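Local coordinates for protein peptidase S8 and S53, subtilisin, kexin, sedolisin (Mycobacterium smegmatis, PDB 4KG7) that probably cleaves proteins as a subtilisin-like serine endopeptidase, the mycosin MycP3 of the type VII (ESX-3) secretion system, at residues Ala58-Val69 / Ala329-Pro337; Thr95-Gly103 / Ser132-Phe140. All coordinates share one frame; numbering follows the deposited sequence.

Contact 1. Residues Ala58-Val69 / Ala329-Pro337; sequences AWQHSRGAGQTV and AALVRSKFP
Two flat side chains of 58-69 meet residues 329-337: the His61 ring, which lies alongside Lys335 and takes its ammonium group obliquely, and the Gln67 amide, laid against the last turn of helix 318-335. Behind them, within 58-69, one face of the Trp59 indole carries Arg63 NH1 near its rim, while Ser62 O sits in plane at the indole edge. Lys335, fully extended with CG anti to the backbone N (chi1 179°), runs beside His61; its NZ bonds Leu374 O and reaches His61 ND1 only weakly, and a water bonds both NZ and ND1. Gln67 CG, anti to the carbonyl carbon (chi1 -56°), comes 3.3 Å from Ala330 O, and the bend at chi2 (-43°) lays the amide along Arg333 and Ser334; OE1 accepts from Arg174, and NE2 bonds Ala65 O. Ser62 OG donates to Leu331 O (3.0 Å) on a lone pair in the carbonyl plane while accepting from Gly64 N, an ST turn; Ser334 OG donates to Ala65 O (2.7 Å), likewise on an in-plane lone pair. Leu331 CD2 presses on the Gly64 peptide, 3.4 Å from Gly64 N, and CD1 lies 3.9 Å from Ala58 CB. Near the sheet, Val69 CG2 packs on Ala330 CB. The loop between helix 55-59 and strand 68-73 of the subtilisin-fold sheet thus joins the C-terminal end of the helix carrying the predicted nucleophile Ser319. Leu331 O also receives Lys335 N and Ala65 O also Gln67 NE2, so two doubly gripped carbonyls take the hydroxyl bonds between the segments, beside one weak Lys335-His61 bond.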
loop_
_atom_site.group_PDB
_atom_site.type_symbol
_atom_site.label_atom_id
_atom_site.label_comp_id
_atom_site.label_asym_id
_atom_site.label_seq_id
_atom_site.Cartn_x
_atom_site.Cartn_y
_atom_site.Cartn_z
ATOM N N ALA A 58 -14.403 -13.913 -7.690
ATOM C CA ALA A 58 -14.698 -12.503 -7.461
ATOM C C ALA A 58 -15.128 -11.777 -8.734
ATOM O O ALA A 58 -16.041 -10.952 -8.713
ATOM C CB ALA A 58 -13.492 -11.813 -6.859
ATOM N N TRP A 59 -14.472 -12.102 -9.843
ATOM C CA TRP A 59 -14.773 -11.439 -11.123
ATOM C C TRP A 59 -16.175 -11.714 -11.677
ATOM O O TRP A 59 -16.665 -10.966 -12.540
ATOM C CB TRP A 59 -13.727 -11.778 -12.180
ATOM C CG TRP A 59 -12.328 -11.319 -11.835
ATOM C CD1 TRP A 59 -11.979 -10.171 -11.180
ATOM C CD2 TRP A 59 -11.096 -11.999 -12.131
ATOM N NE1 TRP A 59 -10.619 -10.098 -11.042
ATOM C CE2 TRP A 59 -10.038 -11.197 -11.621
ATOM C CE3 TRP A 59 -10.779 -13.190 -12.792
ATOM C CZ2 TRP A 59 -8.685 -11.571 -11.726
ATOM C CZ3 TRP A 59 -9.454 -13.556 -12.891
ATOM C CH2 TRP A 59 -8.415 -12.746 -12.368
ATOM N N GLN A 60 -16.828 -12.754 -11.171
ATOM C CA GLN A 60 -18.221 -13.000 -11.463
ATOM C C GLN A 60 -19.150 -12.011 -10.773
ATOM O O GLN A 60 -20.312 -11.893 -11.156
ATOM C CB GLN A 60 -18.599 -14.442 -11.098
ATOM C CG GLN A 60 -17.935 -15.427 -12.046
ATOM C CD GLN A 60 -18.330 -15.138 -13.491
ATOM O OE1 GLN A 60 -19.514 -15.038 -13.801
ATOM N NE2 GLN A 60 -17.344 -14.934 -14.357
ATOM N N HIS A 61 -18.636 -11.274 -9.785
ATOM C CA HIS A 61 -19.390 -10.223 -9.115
ATOM C C HIS A 61 -18.982 -8.819 -9.532
ATOM O O HIS A 61 -19.828 -7.939 -9.643
ATOM C CB HIS A 61 -19.248 -10.378 -7.591
ATOM C CG HIS A 61 -19.795 -11.673 -7.080
ATOM N ND1 HIS A 61 -21.135 -11.858 -6.825
ATOM C CD2 HIS A 61 -19.195 -12.859 -6.817
ATOM C CE1 HIS A 61 -21.340 -13.104 -6.437
ATOM N NE2 HIS A 61 -20.179 -13.727 -6.400
ATOM N N SER A 62 -17.699 -8.613 -9.784
ATOM C CA SER A 62 -17.177 -7.280 -10.055
ATOM C C SER A 62 -15.776 -7.366 -10.650
ATOM O O SER A 62 -15.008 -8.269 -10.304
ATOM C CB SER A 62 -17.132 -6.463 -8.766
ATOM O OG SER A 62 -16.634 -5.170 -9.026
ATOM N N ARG A 63 -15.453 -6.408 -11.520
ATOM C CA ARG A 63 -14.091 -6.226 -12.034
ATOM C C ARG A 63 -13.548 -4.806 -11.731
ATOM O O ARG A 63 -12.497 -4.422 -12.228
ATOM C CB ARG A 63 -14.037 -6.527 -13.523
ATOM C CG ARG A 63 -14.131 -8.028 -13.764
ATOM C CD ARG A 63 -14.230 -8.379 -15.219
ATOM N NE ARG A 63 -13.020 -8.162 -15.984
ATOM C CZ ARG A 63 -11.884 -8.864 -15.890
ATOM N NH1 ARG A 63 -11.705 -9.815 -14.965
ATOM N NH2 ARG A 63 -10.890 -8.577 -16.723
ATOM N N GLY A 64 -14.295 -4.039 -10.935
ATOM C CA GLY A 64 -13.836 -2.741 -10.484
ATOM C C GLY A 64 -14.278 -1.575 -11.369
ATOM O O GLY A 64 -13.748 -0.487 -11.245
ATOM N N ALA A 65 -15.238 -1.798 -12.269
ATOM C CA ALA A 65 -15.692 -0.730 -13.153
ATOM C C ALA A 65 -16.139 0.509 -12.380
ATOM O O ALA A 65 -16.790 0.423 -11.343
ATOM C CB ALA A 65 -16.821 -1.217 -14.043
ATOM N N GLY A 66 -15.741 1.662 -12.910
ATOM C CA GLY A 66 -16.101 2.951 -12.384
ATOM C C GLY A 66 -15.263 3.439 -11.229
ATOM O O GLY A 66 -15.488 4.543 -10.758
ATOM N N GLN A 67 -14.332 2.616 -10.762
ATOM C CA GLN A 67 -13.544 2.968 -9.585
ATOM C C GLN A 67 -12.198 3.518 -9.976
ATOM O O GLN A 67 -11.606 3.068 -10.955
ATOM C CB GLN A 67 -13.363 1.746 -8.686
ATOM C CG GLN A 67 -14.668 1.107 -8.253
ATOM C CD GLN A 67 -15.712 2.108 -7.852
ATOM O OE1 GLN A 67 -15.534 2.815 -6.870
ATOM N NE2 GLN A 67 -16.796 2.218 -8.653
ATOM N N THR A 68 -11.735 4.517 -9.224
ATOM C CA THR A 68 -10.412 5.090 -9.421
ATOM C C THR A 68 -9.579 4.800 -8.180
ATOM O O THR A 68 -9.995 5.137 -7.075
ATOM C CB THR A 68 -10.479 6.611 -9.633
ATOM O OG1 THR A 68 -11.247 6.894 -10.821
ATOM C CG2 THR A 68 -9.109 7.170 -9.819
ATOM N N VAL A 69 -8.419 4.190 -8.366
ATOM C CA VAL A 69 -7.498 3.887 -7.279
ATOM C C VAL A 69 -6.244 4.712 -7.457
ATOM O O VAL A 69 -5.594 4.652 -8.519
ATOM C CB VAL A 69 -7.103 2.383 -7.245
ATOM C CG1 VAL A 69 -6.193 2.090 -6.074
ATOM C CG2 VAL A 69 -8.335 1.466 -7.226
ATOM N N ALA A 329 -10.912 -3.745 -2.465
ATOM C CA ALA A 329 -11.735 -2.588 -2.132
ATOM C C ALA A 329 -12.387 -1.997 -3.381
ATOM O O ALA A 329 -13.549 -1.651 -3.355
ATOM C CB ALA A 329 -10.940 -1.520 -1.383
ATOM N N ALA A 330 -11.646 -1.893 -4.484
ATOM C CA ALA A 330 -12.216 -1.385 -5.735
ATOM C C ALA A 330 -13.334 -2.315 -6.221
ATOM O O ALA A 330 -14.363 -1.830 -6.708
ATOM C CB ALA A 330 -11.146 -1.226 -6.826
ATOM N N LEU A 331 -13.142 -3.632 -6.114
ATOM C CA LEU A 331 -14.227 -4.561 -6.487
ATOM C C LEU A 331 -15.483 -4.259 -5.672
ATOM O O LEU A 331 -16.608 -4.207 -6.197
ATOM C CB LEU A 331 -13.817 -6.016 -6.279
ATOM C CG LEU A 331 -12.688 -6.526 -7.166
ATOM C CD1 LEU A 331 -12.547 -8.047 -6.998
ATOM C CD2 LEU A 331 -12.813 -6.121 -8.629
ATOM N N VAL A 332 -15.295 -4.113 -4.370
ATOM C CA VAL A 332 -16.415 -3.932 -3.440
ATOM C C VAL A 332 -17.117 -2.603 -3.722
ATOM O O VAL A 332 -18.338 -2.537 -3.740
ATOM C CB VAL A 332 -15.944 -4.036 -1.969
ATOM C CG1 VAL A 332 -17.027 -3.568 -1.007
ATOM C CG2 VAL A 332 -15.550 -5.477 -1.655
ATOM N N ARG A 333 -16.345 -1.530 -3.928
ATOM C CA ARG A 333 -16.976 -0.232 -4.200
ATOM C C ARG A 333 -17.690 -0.181 -5.530
ATOM O O ARG A 333 -18.683 0.547 -5.651
ATOM C CB ARG A 333 -15.972 0.916 -4.094
ATOM C CG ARG A 333 -15.241 0.976 -2.769
ATOM C CD ARG A 333 -14.858 2.395 -2.431
ATOM N NE ARG A 333 -15.987 3.111 -1.849
ATOM C CZ ARG A 333 -15.877 4.287 -1.237
ATOM N NH1 ARG A 333 -14.730 4.943 -1.242
ATOM N NH2 ARG A 333 -16.931 4.835 -0.672
ATOM N N SER A 334 -17.237 -0.949 -6.518
ATOM C CA SER A 334 -17.933 -1.025 -7.789
ATOM C C SER A 334 -19.260 -1.764 -7.640
ATOM O O SER A 334 -20.267 -1.332 -8.178
ATOM C CB SER A 334 -17.064 -1.718 -8.837
ATOM O OG SER A 334 -17.714 -1.837 -10.083
ATOM N N LYS A 335 -19.256 -2.874 -6.923
ATOM C CA LYS A 335 -20.475 -3.664 -6.744
ATOM C C LYS A 335 -21.480 -2.956 -5.855
ATOM O O LYS A 335 -22.703 -3.015 -6.111
ATOM C CB LYS A 335 -20.179 -5.050 -6.186
ATOM C CG LYS A 335 -21.475 -5.813 -5.985
ATOM C CD LYS A 335 -21.333 -7.301 -5.851
ATOM C CE LYS A 335 -22.708 -7.903 -5.663
ATOM N NZ LYS A 335 -22.653 -9.309 -5.198
ATOM N N PHE A 336 -20.966 -2.272 -4.832
ATOM C CA PHE A 336 -21.813 -1.587 -3.858
ATOM C C PHE A 336 -21.412 -0.113 -3.815
ATOM O O PHE A 336 -20.772 0.349 -2.872
ATOM C CB PHE A 336 -21.649 -2.215 -2.485
ATOM C CG PHE A 336 -21.961 -3.677 -2.428
ATOM C CD1 PHE A 336 -23.259 -4.128 -2.481
ATOM C CD2 PHE A 336 -20.947 -4.596 -2.267
ATOM C CE1 PHE A 336 -23.531 -5.494 -2.433
ATOM C CE2 PHE A 336 -21.212 -5.942 -2.184
ATOM C CZ PHE A 336 -22.499 -6.392 -2.258
ATOM N N PRO A 337 -21.794 0.643 -4.848
ATOM C CA PRO A 337 -21.283 2.021 -5.008
ATOM C C PRO A 337 -21.803 3.059 -4.026
ATOM O O PRO A 337 -21.210 4.125 -3.918
ATOM C CB PRO A 337 -21.679 2.387 -6.441
ATOM C CG PRO A 337 -22.837 1.533 -6.703
ATOM C CD PRO A 337 -22.625 0.237 -6.004
HETATM O O HOH W 1 -23.303 -10.524 -7.858
#

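Contact 2. Residues Thr95-Gly103 / Ser132-Phe140; sequences TDGLTDCDG and SIRQNSPRF
The loop 95-103 passes over the end of strand 129-134 and the turn after it, coming closest at Gly97 and Arg134, whose CA atoms are 5.0 Å apart. Gly97 has a positive phi (93°), which suits glycine, and its backbone lies tight against the strand. Ser132 OG, anti to its own amide nitrogen, donates to Gly97 O (2.6 Å), tilted 29° from the carbonyl plane. Arg134 bends at chi3 (70°), placing Thr99 O over one face of its guanidinium and a water at the edge; this water joins NH1 to Cys101 N and Asp102 OD2, while NH2 forms salt bridges with Asp90 and Glu93. Ser137 OG donates to the syn lone pair of Asp102 OD2 (2.7 Å) and accepts from Arg139 N in an ST turn. Asp102 OD1 lies over the face of the Arg139 guanidinium, 3.2 Å from NH1, a salt bridge of charges alone with no N-H aimed at it. Cys101 SG, disulfide-linked to Cys32, touches Arg139 CG and Phe140 CE1. Asp100 OD1 makes an Asx turn through Asp102 N and an Asx motif through Gly103 N, both from one carboxylate face, leading into helix 104-113, which begins with the predicted catalytic His104 of the subtilisin fold.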
loop_
_atom_site.group_PDB
_atom_site.type_symbol
_atom_site.label_atom_id
_atom_site.label_comp_id
_atom_site.label_asym_id
_atom_site.label_seq_id
_atom_site.Cartn_x
_atom_site.Cartn_y
_atom_site.Cartn_z
ATOM N N THR A 95 8.092 15.156 -12.965
ATOM C CA THR A 95 7.420 14.288 -13.928
ATOM C C THR A 95 5.922 14.253 -13.641
ATOM O O THR A 95 5.436 14.829 -12.676
ATOM C CB THR A 95 7.987 12.829 -13.938
ATOM O OG1 THR A 95 7.567 12.124 -12.758
ATOM C CG2 THR A 95 9.503 12.814 -14.043
ATOM N N ASP A 96 5.208 13.488 -14.460
ATOM C CA ASP A 96 3.764 13.321 -14.361
ATOM C C ASP A 96 3.358 12.159 -13.471
ATOM O O ASP A 96 2.181 11.884 -13.301
ATOM C CB ASP A 96 3.168 13.154 -15.771
ATOM C CG ASP A 96 3.748 11.970 -16.548
ATOM O OD1 ASP A 96 4.598 11.219 -16.012
ATOM O OD2 ASP A 96 3.361 11.848 -17.741
ATOM N N GLY A 97 4.329 11.479 -12.882
ATOM C CA GLY A 97 4.024 10.326 -12.086
ATOM C C GLY A 97 4.084 9.015 -12.852
ATOM O O GLY A 97 3.879 7.947 -12.260
ATOM N N LEU A 98 4.380 9.086 -14.149
ATOM C CA LEU A 98 4.357 7.909 -15.040
ATOM C C LEU A 98 5.762 7.437 -15.409
ATOM O O LEU A 98 5.958 6.768 -16.419
ATOM C CB LEU A 98 3.499 8.175 -16.279
ATOM C CG LEU A 98 2.062 8.579 -15.968
ATOM C CD1 LEU A 98 1.357 8.919 -17.263
ATOM C CD2 LEU A 98 1.363 7.467 -15.178
ATOM N N THR A 99 6.716 7.802 -14.561
ATOM C CA THR A 99 8.059 7.280 -14.625
ATOM C C THR A 99 8.373 6.548 -13.310
ATOM O O THR A 99 8.344 7.133 -12.246
ATOM C CB THR A 99 9.100 8.392 -14.839
ATOM O OG1 THR A 99 8.849 9.053 -16.079
ATOM C CG2 THR A 99 10.470 7.789 -14.857
ATOM N N ASP A 100 8.727 5.275 -13.404
ATOM C CA ASP A 100 9.085 4.486 -12.247
ATOM C C ASP A 100 10.546 4.039 -12.355
ATOM O O ASP A 100 10.863 3.134 -13.124
ATOM C CB ASP A 100 8.152 3.278 -12.189
ATOM C CG ASP A 100 8.393 2.396 -10.978
ATOM O OD1 ASP A 100 9.216 2.776 -10.107
ATOM O OD2 ASP A 100 7.787 1.306 -10.924
ATOM N N CYS A 101 11.394 4.655 -11.551
ATOM C CA CYS A 101 12.835 4.379 -11.539
ATOM C C CYS A 101 13.177 3.215 -10.600
ATOM O O CYS A 101 14.328 2.798 -10.510
ATOM C CB CYS A 101 13.548 5.679 -11.114
ATOM S SG CYS A 101 15.364 5.763 -11.089
ATOM N N ASP A 102 12.168 2.652 -9.926
ATOM C CA ASP A 102 12.381 1.662 -8.858
ATOM C C ASP A 102 11.758 0.307 -9.156
ATOM O O ASP A 102 12.272 -0.724 -8.751
ATOM C CB ASP A 102 11.761 2.167 -7.561
ATOM C CG ASP A 102 12.485 3.356 -7.011
ATOM O OD1 ASP A 102 13.437 3.146 -6.234
ATOM O OD2 ASP A 102 12.137 4.500 -7.366
ATOM N N GLY A 103 10.628 0.307 -9.828
ATOM C CA GLY A 103 9.913 -0.918 -10.161
ATOM C C GLY A 103 8.725 -1.171 -9.245
ATOM O O GLY A 103 7.838 -1.990 -9.548
ATOM N N SER A 132 -1.425 7.499 -10.815
ATOM C CA SER A 132 -0.090 7.345 -10.231
ATOM C C SER A 132 0.473 8.669 -9.727
ATOM O O SER A 132 0.647 9.600 -10.498
ATOM C CB SER A 132 0.887 6.825 -11.261
ATOM O OG SER A 132 2.156 6.736 -10.672
ATOM N N ILE A 133 0.777 8.715 -8.434
ATOM C CA ILE A 133 1.425 9.871 -7.799
ATOM C C ILE A 133 2.767 9.367 -7.284
ATOM O O ILE A 133 2.820 8.488 -6.406
ATOM C CB ILE A 133 0.596 10.410 -6.612
ATOM C CG1 ILE A 133 -0.768 10.901 -7.105
ATOM C CG2 ILE A 133 1.325 11.544 -5.908
ATOM C CD1 ILE A 133 -1.727 11.208 -5.967
ATOM N N ARG A 134 3.858 9.869 -7.832
ATOM C CA ARG A 134 5.154 9.456 -7.328
ATOM C C ARG A 134 5.469 10.282 -6.085
ATOM O O ARG A 134 5.788 11.452 -6.155
ATOM C CB ARG A 134 6.317 9.577 -8.343
ATOM C CG ARG A 134 7.637 9.135 -7.696
ATOM C CD ARG A 134 8.758 8.852 -8.664
ATOM N NE ARG A 134 9.266 10.051 -9.309
ATOM C CZ ARG A 134 10.318 10.064 -10.111
ATOM N NH1 ARG A 134 11.019 8.957 -10.313
ATOM N NH2 ARG A 134 10.696 11.205 -10.683
ATOM N N GLN A 135 5.375 9.637 -4.936
ATOM C CA GLN A 135 5.583 10.290 -3.649
ATOM C C GLN A 135 6.957 10.061 -3.076
ATOM O O GLN A 135 7.417 10.853 -2.238
ATOM C CB GLN A 135 4.468 9.851 -2.669
ATOM C CG GLN A 135 4.544 10.439 -1.270
ATOM C CD GLN A 135 5.368 9.598 -0.303
ATOM O OE1 GLN A 135 5.557 8.382 -0.501
ATOM N NE2 GLN A 135 5.904 10.234 0.735
ATOM N N ASN A 136 7.624 8.998 -3.505
ATOM C CA ASN A 136 8.977 8.747 -3.017
ATOM C C ASN A 136 9.779 7.864 -3.906
ATOM O O ASN A 136 9.242 7.181 -4.777
ATOM C CB ASN A 136 8.972 8.193 -1.594
ATOM C CG ASN A 136 10.187 8.685 -0.759
ATOM O OD1 ASN A 136 11.234 9.241 -1.253
ATOM N ND2 ASN A 136 10.045 8.491 0.558
ATOM N N SER A 137 11.087 7.913 -3.729
ATOM C CA SER A 137 12.006 6.990 -4.401
ATOM C C SER A 137 13.296 6.990 -3.624
ATOM O O SER A 137 13.864 8.054 -3.414
ATOM C CB SER A 137 12.305 7.418 -5.828
ATOM O OG SER A 137 13.430 6.641 -6.316
ATOM N N PRO A 138 13.771 5.805 -3.214
ATOM C CA PRO A 138 15.097 5.739 -2.581
ATOM C C PRO A 138 16.251 5.954 -3.525
ATOM O O PRO A 138 17.417 5.990 -3.061
ATOM C CB PRO A 138 15.156 4.322 -2.028
ATOM C CG PRO A 138 14.188 3.547 -2.786
ATOM C CD PRO A 138 13.122 4.486 -3.290
ATOM N N ARG A 139 15.971 6.090 -4.824
ATOM C CA ARG A 139 17.024 6.383 -5.794
ATOM C C ARG A 139 17.401 7.871 -5.795
ATOM O O ARG A 139 18.319 8.270 -6.501
ATOM C CB ARG A 139 16.596 5.987 -7.208
ATOM C CG ARG A 139 16.254 4.517 -7.390
ATOM C CD ARG A 139 17.469 3.639 -7.235
ATOM N NE ARG A 139 17.113 2.230 -7.236
ATOM C CZ ARG A 139 16.538 1.622 -6.202
ATOM N NH1 ARG A 139 16.266 2.288 -5.082
ATOM N NH2 ARG A 139 16.245 0.332 -6.268
ATOM N N PHE A 140 16.659 8.686 -5.038
ATOM C CA PHE A 140 16.862 10.137 -5.013
ATOM C C PHE A 140 17.114 10.630 -3.601
ATOM O O PHE A 140 16.698 10.021 -2.613
ATOM C CB PHE A 140 15.638 10.863 -5.578
ATOM C CG PHE A 140 15.462 10.680 -7.045
ATOM C CD1 PHE A 140 14.998 9.479 -7.548
ATOM C CD2 PHE A 140 15.765 11.708 -7.933
ATOM C CE1 PHE A 140 14.843 9.287 -8.905
ATOM C CE2 PHE A 140 15.585 11.517 -9.298
ATOM C CZ PHE A 140 15.147 10.303 -9.782
HETATM O O HOH W 2 10.843 6.152 -9.143
#

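How the contacts relate
Contacts 1 and 2 both reach the same parallel sheet, through neighbouring strands, 68-73 from contact 1 and 129-134 from contact 2. Their centres lie 27 Å apart and their nearest atoms about 6 Å, without touching. In sequence, both segments of contact 2 fall between those of contact 1. The predicted charge-relay residues are Asp73, His104 and Ser319. Strand 68-73 ends at Asp73, with the Val69 side chain about 10 Å from that of Asp73, and helix 318-335 carries Ser319 near its start and reaches contact 1 with its other end. Contact 2 is nearer, its Asp102 and Ser132 side chains about 5 Å and 6 Å from those of His104 and Asp73, respectively.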